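Rifin (Plasmodium falciparum, PDB 7JZK) binds the human inhibitory receptor LAIR1 through its V2 domain, and is likewise bound by LAIR1-containing antibodies such as MGD21. Local coordinates at the interface of chains B and A. Coordinates in Å, arbitrary orientation; residue numbers count along the deposited sequence, not the author numbering. Chains: chain A, Rifin; chain B, LAIR1 ecotodomain from MGD21 antibody.

The interface of chains B and A. Residues chain B 36, 38, 79, 86; chain A 98-100, 104-105.
A:Ala99, in the RIFIN V2 loop between helices 86-94 and 108-126, sets its methyl group over the indole face of B:Trp86 on the immunoglobulin domain of LAIR1. Followed outward from the strand 85-86, the tryptophan first meets backbone: its CB lies 3.4 Å from A:Asp100 O, and CD1 passes the same carbonyl. With CG anti to its own carbonyl carbon (chi1 -79°), the ring extends under the loop. The methyl CB of A:Ala99 stands over the shared edge of the two fused rings, 3.5 Å from CD2 and much the same from CE2, a CH-pi contact with both rings, while NE1 runs beneath A:Ala99 CA. Farther out, CZ2 touches A:Phe105 CE1 at 3.4 Å, and CH2 grazes the same atom; the two aromatic side chains cross obliquely instead of stacking.

B:Ile79 CD1 adds a second apolar contact to the methyl, 3.5 Å from A:Ala99 CB. The B:Arg36 guanidinium lies against the indole, and its NH1 comes near A:Ala99 N and CB. Its chain bends at chi3, bringing the guanidinium beside the indole so that B:Trp86 CZ2 sits over the centre of one face; the cation could be steadied by this aromatic neighbour. NH2 approaches the rim of A:Phe105, the two planes 62° apart.

A water links the two chains at this patch. B:Arg36 NH1 reaches it at 3.0 Å, and B:Glu38 OE1, at the end of an extended chain, lies 2.7 Å from the water oxygen. The loop completes the bridge with its main chain: A:Ala99 N donates to this water almost linearly, 2.7 Å away and 178° at the hydrogen.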
ATOM      1  N   ARG B  36       5.466   3.417 -10.735  1.00 42.85           N
ATOM      2  CA  ARG B  36       4.287   3.176  -9.909  1.00 42.15           C
ATOM      3  C   ARG B  36       3.043   3.327 -10.772  1.00 41.70           C
ATOM      4  O   ARG B  36       2.829   4.385 -11.389  1.00 42.68           O
ATOM      5  CB  ARG B  36       4.228   4.152  -8.736  1.00 41.79           C
ATOM      6  CG  ARG B  36       2.880   4.314  -8.060  1.00 40.48           C
ATOM      7  CD  ARG B  36       3.033   5.107  -6.758  1.00 37.79           C
ATOM      8  NE  ARG B  36       4.017   4.514  -5.853  1.00 36.57           N
ATOM      9  CZ  ARG B  36       4.344   5.023  -4.663  1.00 36.84           C
ATOM     10  NH1 ARG B  36       3.768   6.144  -4.227  1.00 32.95           N
ATOM     11  NH2 ARG B  36       5.247   4.414  -3.901  1.00 37.27           N
ATOM     12  N   GLU B  38      -0.839   3.649 -10.756  1.00 38.28           N
ATOM     13  CA  GLU B  38      -1.869   4.115  -9.821  1.00 39.26           C
ATOM     14  C   GLU B  38      -3.252   3.882 -10.394  1.00 42.35           C
ATOM     15  O   GLU B  38      -3.394   3.854 -11.603  1.00 44.45           O
ATOM     16  CB  GLU B  38      -1.685   5.602  -9.554  1.00 33.99           C
ATOM     17  CG  GLU B  38      -0.567   5.977  -8.614  1.00 33.70           C
ATOM     18  CD  GLU B  38      -0.552   7.474  -8.374  1.00 34.82           C
ATOM     19  OE1 GLU B  38       0.379   7.966  -7.739  1.00 31.49           O
ATOM     20  OE2 GLU B  38      -1.482   8.138  -8.828  1.00 33.63           O
ATOM     21  N   ILE B  79       3.506   6.866 -12.938  1.00 42.94           N
ATOM     22  CA  ILE B  79       4.377   7.893 -12.397  1.00 44.57           C
ATOM     23  C   ILE B  79       5.698   7.210 -12.098  1.00 44.51           C
ATOM     24  O   ILE B  79       5.740   6.029 -11.761  1.00 44.21           O
ATOM     25  CB  ILE B  79       3.757   8.570 -11.153  1.00 42.98           C
ATOM     26  CG1 ILE B  79       4.602   9.752 -10.682  1.00 38.65           C
ATOM     27  CG2 ILE B  79       3.580   7.578 -10.045  1.00 36.05           C
ATOM     28  CD1 ILE B  79       3.994  10.461  -9.512  1.00 35.22           C
ATOM     29  N   TRP B  86       9.731  12.411  -7.662  1.00 46.91           N
ATOM     30  CA  TRP B  86       8.676  11.819  -8.451  1.00 47.09           C
ATOM     31  C   TRP B  86       8.454  12.717  -9.657  1.00 41.02           C
ATOM     32  O   TRP B  86       8.500  13.942  -9.543  1.00 41.01           O
ATOM     33  CB  TRP B  86       7.382  11.721  -7.635  1.00 41.88           C
ATOM     34  CG  TRP B  86       7.342  10.595  -6.680  1.00 38.95           C
ATOM     35  CD1 TRP B  86       7.375  10.677  -5.315  1.00 38.02           C
ATOM     36  CD2 TRP B  86       7.203   9.213  -6.999  1.00 37.08           C
ATOM     37  NE1 TRP B  86       7.297   9.421  -4.767  1.00 39.80           N
ATOM     38  CE2 TRP B  86       7.184   8.503  -5.781  1.00 37.86           C
ATOM     39  CE3 TRP B  86       7.103   8.503  -8.196  1.00 37.47           C
ATOM     40  CZ2 TRP B  86       7.074   7.116  -5.726  1.00 35.22           C
ATOM     41  CZ3 TRP B  86       6.996   7.124  -8.143  1.00 39.40           C
ATOM     42  CH2 TRP B  86       6.980   6.448  -6.917  1.00 36.82           C
TER
ATOM     43  N   VAL A  98       1.830   8.716  -0.614  1.00 43.19           N
ATOM     44  CA  VAL A  98       1.413   8.771  -2.003  1.00 44.00           C
ATOM     45  C   VAL A  98       2.410   9.628  -2.762  1.00 38.07           C
ATOM     46  O   VAL A  98       3.030  10.541  -2.203  1.00 36.73           O
ATOM     47  CB  VAL A  98      -0.020   9.326  -2.111  1.00 46.05           C
ATOM     48  CG1 VAL A  98      -0.983   8.442  -1.334  1.00 41.41           C
ATOM     49  CG2 VAL A  98      -0.077  10.721  -1.535  1.00 39.52           C
ATOM     50  N   ALA A  99       2.601   9.313  -4.031  1.00 40.62           N
ATOM     51  CA  ALA A  99       3.612  10.016  -4.810  1.00 41.16           C
ATOM     52  C   ALA A  99       3.184  11.458  -5.000  1.00 37.79           C
ATOM     53  O   ALA A  99       2.035  11.738  -5.343  1.00 42.44           O
ATOM     54  CB  ALA A  99       3.817   9.339  -6.164  1.00 32.54           C
ATOM     55  N   ASP A 100       4.101  12.385  -4.784  1.00 44.50           N
ATOM     56  CA  ASP A 100       3.800  13.791  -4.995  1.00 51.94           C
ATOM     57  C   ASP A 100       4.879  14.284  -5.959  1.00 41.85           C
ATOM     58  O   ASP A 100       6.085  14.138  -5.667  1.00 41.73           O
ATOM     59  CB  ASP A 100       3.744  14.497  -3.628  1.00 40.92           C
ATOM     60  CG  ASP A 100       3.228  15.936  -3.692  1.00 55.30           C
ATOM     61  OD1 ASP A 100       2.689  16.387  -4.735  1.00 52.16           O
ATOM     62  OD2 ASP A 100       3.299  16.602  -2.636  1.00 53.93           O
ATOM     63  N   SER A 104      10.941  13.868  -2.887  1.00 48.35           N
ATOM     64  CA  SER A 104      11.712  12.663  -2.654  1.00 49.92           C
ATOM     65  C   SER A 104      10.832  11.514  -2.163  1.00 55.41           C
ATOM     66  O   SER A 104       9.706  11.694  -1.734  1.00 49.10           O
ATOM     67  CB  SER A 104      12.863  12.956  -1.677  1.00 54.98           C
ATOM     68  OG  SER A 104      12.455  13.814  -0.615  1.00 61.36           O
ATOM     69  N   PHE A 105      11.365  10.309  -2.298  1.00 57.02           N
ATOM     70  CA  PHE A 105      10.653   9.088  -1.969  1.00 49.38           C
ATOM     71  C   PHE A 105      10.410   8.988  -0.470  1.00 58.35           C
ATOM     72  O   PHE A 105      11.272   9.352   0.335  1.00 61.49           O
ATOM     73  CB  PHE A 105      11.467   7.889  -2.436  1.00 49.42           C
ATOM     74  CG  PHE A 105      10.662   6.650  -2.634  1.00 49.98           C
ATOM     75  CD1 PHE A 105      10.143   6.360  -3.878  1.00 40.16           C
ATOM     76  CD2 PHE A 105      10.477   5.742  -1.599  1.00 53.43           C
ATOM     77  CE1 PHE A 105       9.423   5.221  -4.091  1.00 45.41           C
ATOM     78  CE2 PHE A 105       9.755   4.582  -1.807  1.00 49.76           C
ATOM     79  CZ  PHE A 105       9.222   4.317  -3.058  1.00 40.54           C
TER
HETATM   80  O   HOH W   1       1.170   7.345  -5.221  1.00 34.49           O